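Local coordinates for protein aspartate aminotransferase (Rhodobacter sphaeroides, PDB 3NRA) that probably transfers the amino group of L-aspartate to 2-oxoglutarate, giving oxaloacetate and L-glutamate, with pyridoxal 5'-phosphate as cofactor, at residues Phe266-Arg269 against Ala270-Ala273; Arg311-Ala314 against Ile315-Glu318; Ala292-Arg295 against Gly296-Asp299; Thr232-Arg235 against Ala236-Ala239. All coordinates share one frame; numbering follows the deposited sequence. Where two conformers were deposited one is given.

Contact 1: Phe266-Arg269 against Ala270-Ala273; sequences FGSR and AIIA
F266 meets I272 by its backbone and not by its ring: I272 CD1 lies 3.8 Å from F266 CA, whereas the phenyl ring takes no part in the contact with 270-273 and packs on L91, T95, V99, L105 and R235. The other flat group, the guanidinium of R269, forms a salt bridge to E243 in the conformer given. What joins the segments is a helix start. Strand 263-267 of the large sheet passes into helix 269-282 through S268, which stands at the N-cap. With chi1 at 176° its OG swings to the carbonyl side, where I271 N gives it a weak bond at 3.4 Å; OG is also hydrogen-bonded to E243 O. S268 O receives I272 N at 2.8 Å, almost straight at 165°, and R269 O receives A273 N at 2.9 Å, so the first turn is closed by two main-chain bonds. I271 lays its CG1 branch beside the cap, CG1 being 3.7 Å from S268 OG and CD1 3.9 Å from S268 CB. Cutting I271 back to an alanine would probably take the CG1-CD1 branch from beside the cap and open a gap toward T122 and V246. A water bridges A270 N and, weakly, S268 OG.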
ATOM      1  N   PHE B 266      -8.835 -11.771   7.471  1.00 11.97           N
ATOM      2  CA  PHE B 266      -9.318 -12.250   8.754  1.00 13.89           C
ATOM      3  C   PHE B 266      -9.064 -13.701   8.964  1.00 13.09           C
ATOM      4  O   PHE B 266      -8.959 -14.480   8.003  1.00 12.33           O
ATOM      5  CB  PHE B 266     -10.838 -11.938   8.942  1.00 14.11           C
ATOM      6  CG  PHE B 266     -11.720 -12.332   7.755  1.00 14.56           C
ATOM      7  CD1 PHE B 266     -11.863 -11.474   6.648  1.00 14.75           C
ATOM      8  CD2 PHE B 266     -12.477 -13.489   7.795  1.00 12.25           C
ATOM      9  CE1 PHE B 266     -12.712 -11.798   5.603  1.00 14.65           C
ATOM     10  CE2 PHE B 266     -13.306 -13.832   6.748  1.00 12.97           C
ATOM     11  CZ  PHE B 266     -13.445 -12.977   5.650  1.00 13.54           C
ATOM     12  N   GLY B 267      -8.956 -14.062  10.229  1.00 13.97           N
ATOM     13  CA  GLY B 267      -8.547 -15.388  10.612  1.00 15.27           C
ATOM     14  C   GLY B 267      -7.445 -15.335  11.633  1.00 16.63           C
ATOM     15  O   GLY B 267      -7.563 -14.631  12.637  1.00 16.19           O
ATOM     16  N   SER B 268      -6.365 -16.095  11.372  1.00 17.50           N
ATOM     17  CA  SER B 268      -5.358 -16.405  12.375  1.00 17.77           C
ATOM     18  C   SER B 268      -4.844 -15.176  13.123  1.00 18.03           C
ATOM     19  O   SER B 268      -4.322 -14.246  12.494  1.00 17.93           O
ATOM     20  CB  SER B 268      -4.166 -17.076  11.710  1.00 17.75           C
ATOM     21  OG  SER B 268      -3.151 -17.302  12.666  1.00 17.95           O
ATOM     22  N   ARG B 269      -4.941 -15.201  14.450  1.00 17.95           N
ATOM     23  CA  ARG B 269      -4.498 -14.066  15.208  0.50 19.33           C
ATOM     24  C   ARG B 269      -2.969 -13.842  15.114  1.00 19.75           C
ATOM     25  O   ARG B 269      -2.542 -12.697  14.988  1.00 19.42           O
ATOM     26  CB  ARG B 269      -4.994 -14.139  16.650  0.50 20.25           C
ATOM     27  CG  ARG B 269      -6.503 -13.862  16.744  0.50 21.44           C
ATOM     28  CD  ARG B 269      -7.019 -14.015  18.128  0.50 24.17           C
ATOM     29  NE  ARG B 269      -7.299 -15.398  18.427  0.50 27.26           N
ATOM     30  CZ  ARG B 269      -8.438 -16.006  18.127  0.50 27.12           C
ATOM     31  NH1 ARG B 269      -9.409 -15.339  17.504  0.50 25.99           N
ATOM     32  NH2 ARG B 269      -8.600 -17.279  18.440  0.50 27.47           N
ATOM     33  N   ALA B 270      -2.173 -14.918  15.150  1.00 19.69           N
ATOM     34  CA  ALA B 270      -0.734 -14.794  15.025  1.00 20.18           C
ATOM     35  C   ALA B 270      -0.364 -14.177  13.660  1.00 19.68           C
ATOM     36  O   ALA B 270       0.454 -13.284  13.591  1.00 20.15           O
ATOM     37  CB  ALA B 270      -0.037 -16.177  15.213  1.00 19.97           C
ATOM     38  N   ILE B 271      -1.008 -14.623  12.593  1.00 18.86           N
ATOM     39  CA  ILE B 271      -0.645 -14.145  11.275  1.00 18.18           C
ATOM     40  C   ILE B 271      -1.151 -12.704  11.046  1.00 17.63           C
ATOM     41  O   ILE B 271      -0.428 -11.870  10.518  1.00 16.90           O
ATOM     42  CB  ILE B 271      -1.153 -15.079  10.153  1.00 18.35           C
ATOM     43  CG1 ILE B 271      -0.505 -16.484  10.287  1.00 17.60           C
ATOM     44  CG2 ILE B 271      -0.842 -14.456   8.797  1.00 15.59           C
ATOM     45  CD1 ILE B 271      -1.130 -17.562   9.368  1.00 16.49           C
ATOM     46  N   ILE B 272      -2.382 -12.438  11.463  1.00 17.75           N
ATOM     47  CA  ILE B 272      -2.960 -11.100  11.388  1.00 17.44           C
ATOM     48  C   ILE B 272      -2.116 -10.094  12.204  1.00 17.58           C
ATOM     49  O   ILE B 272      -1.846  -9.014  11.733  1.00 16.21           O
ATOM     50  CB  ILE B 272      -4.431 -11.099  11.874  1.00 18.05           C
ATOM     51  CG1 ILE B 272      -5.329 -11.841  10.861  1.00 18.31           C
ATOM     52  CG2 ILE B 272      -4.930  -9.666  12.123  1.00 15.93           C
ATOM     53  CD1 ILE B 272      -5.828 -11.012   9.782  1.00 19.53           C
ATOM     54  N   ALA B 273      -1.664 -10.486  13.396  1.00 17.45           N
ATOM     55  CA  ALA B 273      -0.782  -9.603  14.200  1.00 18.22           C
ATOM     56  C   ALA B 273       0.539  -9.259  13.441  1.00 17.66           C
ATOM     57  O   ALA B 273       0.977  -8.117  13.436  1.00 16.51           O
ATOM     58  CB  ALA B 273      -0.470 -10.237  15.611  1.00 18.25           C
TER
HETATM   59  O   HOH W   1      -3.139 -17.575  16.136  1.00 31.88           O

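Contact 2: Arg311-Ala314 against Ile315-Glu318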
ATOM      1  N   ARG B 311     -27.483  -9.184 -13.749  1.00 18.21           N
ATOM      2  CA  ARG B 311     -26.993  -8.472 -14.938  1.00 18.45           C
ATOM      3  C   ARG B 311     -25.690  -9.102 -15.448  1.00 17.94           C
ATOM      4  O   ARG B 311     -25.512  -9.280 -16.664  1.00 16.87           O
ATOM      5  CB  ARG B 311     -26.781  -7.001 -14.651  1.00 19.68           C
ATOM      6  CG  ARG B 311     -28.069  -6.196 -14.455  1.00 23.30           C
ATOM      7  CD  ARG B 311     -27.778  -4.692 -14.399  1.00 27.17           C
ATOM      8  NE  ARG B 311     -28.857  -3.951 -13.756  1.00 33.15           N
ATOM      9  CZ  ARG B 311     -29.043  -3.832 -12.426  1.00 38.66           C
ATOM     10  NH1 ARG B 311     -28.197  -4.399 -11.540  1.00 39.60           N
ATOM     11  NH2 ARG B 311     -30.079  -3.122 -11.964  1.00 39.35           N
ATOM     12  N   HIS B 312     -24.804  -9.490 -14.515  1.00 16.77           N
ATOM     13  CA  HIS B 312     -23.565 -10.155 -14.883  1.00 16.69           C
ATOM     14  C   HIS B 312     -23.775 -11.550 -15.456  1.00 16.92           C
ATOM     15  O   HIS B 312     -23.025 -11.983 -16.304  1.00 14.79           O
ATOM     16  CB  HIS B 312     -22.623 -10.238 -13.688  1.00 16.62           C
ATOM     17  CG  HIS B 312     -21.917  -8.965 -13.400  1.00 15.93           C
ATOM     18  ND1 HIS B 312     -22.501  -7.938 -12.714  1.00 15.91           N
ATOM     19  CD2 HIS B 312     -20.657  -8.562 -13.683  1.00 18.40           C
ATOM     20  CE1 HIS B 312     -21.634  -6.949 -12.587  1.00 18.06           C
ATOM     21  NE2 HIS B 312     -20.510  -7.304 -13.167  1.00 17.94           N
ATOM     22  N   GLN B 313     -24.807 -12.239 -14.979  1.00 18.53           N
ATOM     23  CA  GLN B 313     -25.106 -13.597 -15.426  1.00 19.42           C
ATOM     24  C   GLN B 313     -25.643 -13.571 -16.856  1.00 19.39           C
ATOM     25  O   GLN B 313     -25.356 -14.458 -17.639  1.00 20.15           O
ATOM     26  CB  GLN B 313     -26.135 -14.256 -14.487  1.00 20.05           C
ATOM     27  CG  GLN B 313     -26.155 -15.787 -14.537  1.00 20.37           C
ATOM     28  CD  GLN B 313     -26.919 -16.430 -13.373  1.00 21.50           C
ATOM     29  OE1 GLN B 313     -26.799 -16.015 -12.203  1.00 20.10           O
ATOM     30  NE2 GLN B 313     -27.675 -17.465 -13.682  1.00 23.93           N
ATOM     31  N   ALA B 314     -26.385 -12.527 -17.200  1.00 19.36           N
ATOM     32  CA  ALA B 314     -26.854 -12.347 -18.583  1.00 19.09           C
ATOM     33  C   ALA B 314     -25.677 -12.115 -19.531  1.00 18.50           C
ATOM     34  O   ALA B 314     -25.628 -12.694 -20.625  1.00 18.23           O
ATOM     35  CB  ALA B 314     -27.872 -11.202 -18.671  1.00 19.08           C
ATOM     36  N   ILE B 315     -24.698 -11.328 -19.087  1.00 18.09           N
ATOM     37  CA  ILE B 315     -23.484 -11.090 -19.868  1.00 17.05           C
ATOM     38  C   ILE B 315     -22.654 -12.375 -19.980  1.00 16.21           C
ATOM     39  O   ILE B 315     -22.259 -12.776 -21.087  1.00 13.51           O
ATOM     40  CB  ILE B 315     -22.598  -9.999 -19.245  1.00 17.21           C
ATOM     41  CG1 ILE B 315     -23.309  -8.637 -19.268  1.00 18.23           C
ATOM     42  CG2 ILE B 315     -21.281  -9.902 -20.004  1.00 15.17           C
ATOM     43  CD1 ILE B 315     -22.602  -7.597 -18.463  1.00 17.25           C
ATOM     44  N   ARG B 316     -22.406 -13.013 -18.833  1.00 15.64           N
ATOM     45  CA  ARG B 316     -21.754 -14.324 -18.800  1.00 15.76           C
ATOM     46  C   ARG B 316     -22.324 -15.269 -19.856  1.00 16.04           C
ATOM     47  O   ARG B 316     -21.567 -15.838 -20.661  1.00 16.47           O
ATOM     48  CB  ARG B 316     -21.911 -14.961 -17.424  1.00 16.27           C
ATOM     49  CG  ARG B 316     -21.178 -16.300 -17.253  1.00 16.33           C
ATOM     50  CD  ARG B 316     -21.722 -17.086 -16.056  1.00 16.73           C
ATOM     51  NE  ARG B 316     -23.053 -17.632 -16.313  1.00 16.46           N
ATOM     52  CZ  ARG B 316     -23.700 -18.480 -15.500  1.00 17.04           C
ATOM     53  NH1 ARG B 316     -23.140 -18.924 -14.368  1.00 15.85           N
ATOM     54  NH2 ARG B 316     -24.911 -18.917 -15.836  1.00 18.00           N
ATOM     55  N   ASP B 317     -23.643 -15.417 -19.877  1.00 16.82           N
ATOM     56  CA  ASP B 317     -24.292 -16.424 -20.736  1.00 17.45           C
ATOM     57  C   ASP B 317     -24.208 -16.097 -22.225  1.00 17.92           C
ATOM     58  O   ASP B 317     -24.046 -16.999 -23.052  1.00 17.21           O
ATOM     59  CB  ASP B 317     -25.772 -16.600 -20.347  1.00 18.84           C
ATOM     60  CG  ASP B 317     -25.958 -17.278 -18.985  1.00 20.13           C
ATOM     61  OD1 ASP B 317     -24.974 -17.792 -18.422  1.00 21.11           O
ATOM     62  OD2 ASP B 317     -27.104 -17.278 -18.486  1.00 24.68           O
ATOM     63  N   GLU B 318     -24.389 -14.832 -22.583  1.00 18.59           N
ATOM     64  CA  GLU B 318     -24.295 -14.447 -23.993  0.60 19.54           C
ATOM     65  C   GLU B 318     -22.850 -14.489 -24.470  1.00 18.62           C
ATOM     66  O   GLU B 318     -22.597 -14.903 -25.562  1.00 19.44           O
ATOM     67  CB  GLU B 318     -24.924 -13.077 -24.283  0.60 19.82           C
ATOM     68  CG  GLU B 318     -25.201 -12.872 -25.813  0.60 23.10           C
ATOM     69  CD  GLU B 318     -25.942 -11.565 -26.145  0.60 25.85           C
ATOM     70  OE1 GLU B 318     -26.040 -10.678 -25.264  0.60 28.74           O
ATOM     71  OE2 GLU B 318     -26.420 -11.434 -27.290  0.60 28.10           O
TER
HETATM   72  O   HOH W   2     -27.801 -18.592 -16.453  1.00 19.44           O
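Side-chain packing joins Q313 and R316, which lie side by side on helix 304-324 and point the same way. Q313 CG sits over one face of the R316 guanidinium, 3.6 Å above its plane and displaced toward the rim; amide and guanidinium planes are 44° apart, so the two flat groups do not stack. Ionic contact follows at the edge of the same guanidinium: R316 NE (2.9 Å) and NH2 (2.8 Å) both grip D317 OD1. The bend at chi3 (72°) of R316 curls its head back to reach this neighbour, and NH1 is left to bond P334 O. Replacing R316 with a methionine would probably leave D317 OD1 and P334 O without these donors and take the flat lid from Q313 CG. A water accepts from Q313 NE2 at 3.0 Å. The main-chain bonds are those of an alpha helix, i to i+4, from a 2.8 Å R316 N to H312 O bond to a 3.3 Å I315 N to R311 O bond. Around the helix, H312 NE2 bonds S385 OG, Q313 OE1 takes A227 N, and the I315 and E318 flank lies on helix 388-404, where E318 OE1, in the conformer given, bonds H388 NE2.

Contact 3: Ala292-Arg295 against Gly296-Asp299; sequences AVLR and GWFD
L294 and W297 form the tight side of this contact, lying side by side and pointing the same way. The methyl L294 CD2 approaches the indole obliquely, 3.9 Å from W297 CE3, and W297 CB sits 3.4 Å from L294 O. The indole's position follows from its first torsion, which sets CG anti to the backbone N (chi1 -170°). F298 CE2 lies over one face of the same ring, 3.4 Å above its plane and toward the rim. Two main-chain bonds hold the backbone: G296 N to V293 O and W297 N to L294 O, each 3.1 Å. Both donors stand well above the carbonyl plane, by 48° and 70°, as expected of tight i to i+3 turns. R90 NH1 bonds both R295 O and W297 O, a polar fastening to helix 81-95.

The other side is looser and hydrated. R295 CB comes near only the neighbouring G296 N, and its extended chain carries the guanidinium off toward Q72. A water bridges R295 O, at 2.9 Å, and OD2 of the exposed D299, at 2.8 Å.

The arrangement is a 3-10 turn running straight into a type II beta turn, G296 to D299, closed by D299 N to G296 O, in the loop between helices 288-291 and 304-324. Its packed side faces the segment carrying the cofactor-bearing K253: L294 rests on P251, and W297 NE1 bonds E255 OE2.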
ATOM      1  N   ALA B 292     -14.187   4.633   5.537  1.00 16.04           N
ATOM      2  CA  ALA B 292     -15.562   4.982   5.777  1.00 15.93           C
ATOM      3  C   ALA B 292     -16.561   4.326   4.828  1.00 16.15           C
ATOM      4  O   ALA B 292     -17.690   4.108   5.237  1.00 16.42           O
ATOM      5  CB  ALA B 292     -15.756   6.581   5.735  1.00 16.03           C
ATOM      6  N   VAL B 293     -16.178   4.040   3.561  1.00 15.08           N
ATOM      7  CA  VAL B 293     -17.144   3.430   2.622  1.00 15.43           C
ATOM      8  C   VAL B 293     -17.525   1.999   3.036  1.00 15.64           C
ATOM      9  O   VAL B 293     -18.611   1.521   2.680  1.00 15.98           O
ATOM     10  CB  VAL B 293     -16.666   3.421   1.140  1.00 15.98           C
ATOM     11  CG1 VAL B 293     -16.249   4.843   0.689  1.00 14.90           C
ATOM     12  CG2 VAL B 293     -15.543   2.401   0.933  1.00 15.41           C
ATOM     13  N   LEU B 294     -16.661   1.350   3.821  1.00 14.38           N
ATOM     14  CA  LEU B 294     -16.920   0.001   4.319  1.00 14.96           C
ATOM     15  C   LEU B 294     -18.054  -0.072   5.315  1.00 16.02           C
ATOM     16  O   LEU B 294     -18.563  -1.160   5.565  1.00 16.40           O
ATOM     17  CB  LEU B 294     -15.650  -0.598   4.968  1.00 13.74           C
ATOM     18  CG  LEU B 294     -14.457  -0.793   4.022  1.00 13.72           C
ATOM     19  CD1 LEU B 294     -13.216  -1.189   4.799  1.00 13.37           C
ATOM     20  CD2 LEU B 294     -14.794  -1.846   2.957  1.00 11.70           C
ATOM     21  N   ARG B 295     -18.479   1.074   5.874  1.00 16.28           N
ATOM     22  CA  ARG B 295     -19.682   1.099   6.728  1.00 16.59           C
ATOM     23  C   ARG B 295     -20.945   0.599   5.981  1.00 16.66           C
ATOM     24  O   ARG B 295     -21.892   0.070   6.614  1.00 16.49           O
ATOM     25  CB  ARG B 295     -19.909   2.502   7.299  1.00 16.42           C
ATOM     26  CG  ARG B 295     -18.789   2.977   8.232  1.00 18.39           C
ATOM     27  CD  ARG B 295     -19.197   4.250   9.042  1.00 23.31           C
ATOM     28  NE  ARG B 295     -18.182   4.578  10.060  1.00 21.76           N
ATOM     29  CZ  ARG B 295     -17.190   5.472   9.913  1.00 25.02           C
ATOM     30  NH1 ARG B 295     -17.059   6.205   8.794  1.00 25.75           N
ATOM     31  NH2 ARG B 295     -16.309   5.636  10.904  1.00 24.25           N
ATOM     32  N   GLY B 296     -20.934   0.741   4.643  1.00 16.53           N
ATOM     33  CA  GLY B 296     -22.023   0.261   3.783  1.00 17.58           C
ATOM     34  C   GLY B 296     -21.862  -1.171   3.241  1.00 17.38           C
ATOM     35  O   GLY B 296     -22.773  -1.681   2.593  1.00 16.99           O
ATOM     36  N   TRP B 297     -20.694  -1.792   3.471  1.00 16.26           N
ATOM     37  CA  TRP B 297     -20.363  -3.057   2.850  1.00 15.95           C
ATOM     38  C   TRP B 297     -21.146  -4.181   3.519  1.00 16.87           C
ATOM     39  O   TRP B 297     -21.140  -4.305   4.768  1.00 16.42           O
ATOM     40  CB  TRP B 297     -18.850  -3.335   2.947  1.00 15.24           C
ATOM     41  CG  TRP B 297     -18.372  -4.525   2.118  1.00 15.16           C
ATOM     42  CD1 TRP B 297     -18.908  -4.982   0.943  1.00 15.15           C
ATOM     43  CD2 TRP B 297     -17.215  -5.353   2.374  1.00 13.51           C
ATOM     44  NE1 TRP B 297     -18.182  -6.072   0.479  1.00 14.18           N
ATOM     45  CE2 TRP B 297     -17.147  -6.316   1.336  1.00 12.99           C
ATOM     46  CE3 TRP B 297     -16.263  -5.392   3.387  1.00 12.85           C
ATOM     47  CZ2 TRP B 297     -16.162  -7.291   1.290  1.00 13.19           C
ATOM     48  CZ3 TRP B 297     -15.289  -6.378   3.354  1.00 11.95           C
ATOM     49  CH2 TRP B 297     -15.241  -7.304   2.318  1.00 14.22           C
ATOM     50  N   PHE B 298     -21.845  -4.967   2.691  1.00 16.57           N
ATOM     51  CA  PHE B 298     -22.809  -6.006   3.137  1.00 17.24           C
ATOM     52  C   PHE B 298     -24.085  -5.427   3.756  1.00 19.10           C
ATOM     53  O   PHE B 298     -24.866  -6.158   4.352  1.00 20.68           O
ATOM     54  CB  PHE B 298     -22.149  -7.024   4.096  1.00 16.67           C
ATOM     55  CG  PHE B 298     -21.282  -8.014   3.413  1.00 17.32           C
ATOM     56  CD1 PHE B 298     -21.844  -9.096   2.746  1.00 19.66           C
ATOM     57  CD2 PHE B 298     -19.909  -7.880   3.419  1.00 18.60           C
ATOM     58  CE1 PHE B 298     -21.054 -10.016   2.106  1.00 19.37           C
ATOM     59  CE2 PHE B 298     -19.116  -8.802   2.789  1.00 19.77           C
ATOM     60  CZ  PHE B 298     -19.684  -9.871   2.125  1.00 17.84           C
ATOM     61  N   ASP B 299     -24.322  -4.132   3.579  1.00 19.18           N
ATOM     62  CA  ASP B 299     -25.544  -3.523   4.054  1.00 20.22           C
ATOM     63  C   ASP B 299     -26.148  -2.657   2.946  1.00 21.02           C
ATOM     64  O   ASP B 299     -26.758  -1.615   3.212  1.00 21.27           O
ATOM     65  CB  ASP B 299     -25.257  -2.695   5.313  1.00 20.20           C
ATOM     66  CG  ASP B 299     -26.531  -2.188   5.999  1.00 21.29           C
ATOM     67  OD1 ASP B 299     -27.522  -2.930   6.058  1.00 21.69           O
ATOM     68  OD2 ASP B 299     -26.534  -1.025   6.444  1.00 23.30           O
TER
HETATM   69  O   HOH W   3     -24.452   0.068   7.907  1.00 24.54           O

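Contact 4: Thr232-Arg235 against Ala236-Ala239; sequences THLR and AEAA
E237 folds back over L234 and T232 at a 3-10 turn in the loop between strands 214-218 and 245-249, both members of the large mixed sheet of this aminotransferase fold. Two i to i+3 bonds define the turn, A236 N to H233 O and E237 N to L234 O, each 3.0 Å long; in the second the donor stands 57° out of the carbonyl plane.

From this turn the E237 side chain can be traced outward. CB lies against L234 O at 3.3 Å. A first torsion that sets CG anti to the carbonyl carbon (chi1 -72°) brings it over the same oxygen at 3.5 Å, so L234 O takes one hydrogen bond and is flanked by two aliphatic carbons. A bend at chi2 (-66°) then turns the carboxylate back along the chain, and OE2 reaches T232 CG2 at 3.4 Å, a plain van der Waals touch between side chains that cross at about a right angle. E237 also rests on I201 and A205 of helix 198-211.

The neighbouring side chains look elsewhere. H233 ND1 bonds Q219 NE2, and its ring meets Y231 and F94 edge-to-face. R235 sends its guanidinium inward to P98 O and T95 OG1. A water bridges the carboxylate to the turn, donating to E237 OE2 and to H233 O, 2.8 Å from each.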
ATOM      1  N   THR B 232     -18.275 -22.867  -1.030  1.00 18.11           N
ATOM      2  CA  THR B 232     -17.889 -23.401   0.265  1.00 17.42           C
ATOM      3  C   THR B 232     -16.673 -22.622   0.810  1.00 16.78           C
ATOM      4  O   THR B 232     -15.640 -22.484   0.125  1.00 16.96           O
ATOM      5  CB  THR B 232     -17.542 -24.881   0.144  1.00 17.92           C
ATOM      6  OG1 THR B 232     -18.552 -25.529  -0.622  1.00 18.15           O
ATOM      7  CG2 THR B 232     -17.441 -25.544   1.511  1.00 17.10           C
ATOM      8  N   HIS B 233     -16.797 -22.142   2.049  1.00 16.29           N
ATOM      9  CA  HIS B 233     -15.766 -21.342   2.685  1.00 15.37           C
ATOM     10  C   HIS B 233     -14.830 -22.225   3.481  1.00 15.26           C
ATOM     11  O   HIS B 233     -15.217 -22.784   4.503  1.00 15.87           O
ATOM     12  CB  HIS B 233     -16.408 -20.314   3.609  1.00 15.90           C
ATOM     13  CG  HIS B 233     -17.284 -19.339   2.906  1.00 14.19           C
ATOM     14  ND1 HIS B 233     -16.819 -18.124   2.448  1.00 14.84           N
ATOM     15  CD2 HIS B 233     -18.609 -19.373   2.617  1.00 16.78           C
ATOM     16  CE1 HIS B 233     -17.810 -17.468   1.863  1.00 17.28           C
ATOM     17  NE2 HIS B 233     -18.911 -18.198   1.960  1.00 14.60           N
ATOM     18  N   LEU B 234     -13.576 -22.305   3.032  1.00 15.06           N
ATOM     19  CA  LEU B 234     -12.535 -23.110   3.719  0.50 14.95           C
ATOM     20  C   LEU B 234     -12.493 -22.853   5.214  1.00 14.99           C
ATOM     21  O   LEU B 234     -12.362 -23.777   5.989  1.00 15.45           O
ATOM     22  CB  LEU B 234     -11.145 -22.825   3.120  0.50 14.20           C
ATOM     23  CG  LEU B 234     -10.015 -23.737   3.632  0.50 14.09           C
ATOM     24  CD1 LEU B 234     -10.309 -25.173   3.259  0.50 13.18           C
ATOM     25  CD2 LEU B 234      -8.649 -23.301   3.077  0.50 11.35           C
ATOM     26  N   ARG B 235     -12.622 -21.583   5.609  1.00 14.42           N
ATOM     27  CA  ARG B 235     -12.477 -21.178   7.035  1.00 14.98           C
ATOM     28  C   ARG B 235     -13.555 -21.704   7.968  1.00 15.65           C
ATOM     29  O   ARG B 235     -13.384 -21.646   9.173  1.00 16.77           O
ATOM     30  CB  ARG B 235     -12.420 -19.633   7.158  1.00 14.13           C
ATOM     31  CG  ARG B 235     -13.767 -18.917   7.015  1.00 12.03           C
ATOM     32  CD  ARG B 235     -13.556 -17.383   6.975  1.00 13.29           C
ATOM     33  NE  ARG B 235     -12.880 -16.950   8.190  1.00 11.84           N
ATOM     34  CZ  ARG B 235     -13.472 -16.641   9.338  1.00 15.44           C
ATOM     35  NH1 ARG B 235     -14.808 -16.554   9.437  1.00 14.93           N
ATOM     36  NH2 ARG B 235     -12.710 -16.377  10.409  1.00 16.16           N
ATOM     37  N   ALA B 236     -14.682 -22.138   7.400  1.00 16.07           N
ATOM     38  CA  ALA B 236     -15.763 -22.759   8.142  1.00 16.95           C
ATOM     39  C   ALA B 236     -15.681 -24.292   8.184  1.00 17.80           C
ATOM     40  O   ALA B 236     -16.475 -24.919   8.876  1.00 18.31           O
ATOM     41  CB  ALA B 236     -17.136 -22.316   7.562  1.00 16.02           C
ATOM     42  N   GLU B 237     -14.728 -24.902   7.473  1.00 18.35           N
ATOM     43  CA  GLU B 237     -14.576 -26.410   7.516  1.00 19.15           C
ATOM     44  C   GLU B 237     -14.230 -26.946   8.910  1.00 19.74           C
ATOM     45  O   GLU B 237     -13.327 -26.462   9.554  1.00 19.46           O
ATOM     46  CB  GLU B 237     -13.509 -26.877   6.524  1.00 18.57           C
ATOM     47  CG  GLU B 237     -13.913 -26.782   5.100  1.00 19.22           C
ATOM     48  CD  GLU B 237     -15.053 -27.716   4.727  1.00 22.53           C
ATOM     49  OE1 GLU B 237     -15.105 -28.870   5.242  1.00 24.42           O
ATOM     50  OE2 GLU B 237     -15.916 -27.286   3.941  1.00 21.19           O
ATOM     51  N   ALA B 238     -14.963 -27.952   9.368  1.00 21.95           N
ATOM     52  CA  ALA B 238     -14.690 -28.584  10.694  1.00 23.25           C
ATOM     53  C   ALA B 238     -13.240 -29.167  10.813  1.00 24.08           C
ATOM     54  O   ALA B 238     -12.649 -29.166  11.908  1.00 24.73           O
ATOM     55  CB  ALA B 238     -15.745 -29.688  10.986  1.00 23.78           C
ATOM     56  N   ALA B 239     -12.681 -29.621   9.682  1.00 24.45           N
ATOM     57  CA  ALA B 239     -11.341 -30.238   9.646  1.00 24.97           C
ATOM     58  C   ALA B 239     -10.206 -29.247   9.851  1.00 25.34           C
ATOM     59  O   ALA B 239      -9.108 -29.627  10.260  1.00 25.92           O
ATOM     60  CB  ALA B 239     -11.144 -30.979   8.309  1.00 24.49           C
TER
HETATM   61  O   HOH W   4     -17.126 -24.800   4.508  1.00 21.92           O
HETATM   62  O   HOH W   5     -13.405 -23.484  11.186  1.00 29.33           O

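In the fold
Contacts 1 and 4 are the pair that touch: F266 CE2 lies 3.5 Å from R235 NE, so the strand end at 266-267 packs on the arginine of the 3-10 turn, and their centres are 16 Å apart. Contact 3 touches neither, with nearest atoms about 6 Å from contact 1 and about 8 Å from contact 4; F94 nevertheless meets both F298 of contact 3 and H233 of contact 4. Contact 2 stands apart, its centre 37 Å from that of contact 1, on the opposite side of the chain's centre. Contact 3 has a direct tie to the cofactor segment: W297 NE1 bonds E255, two residues beyond K253, which carries the pyridoxal phosphate.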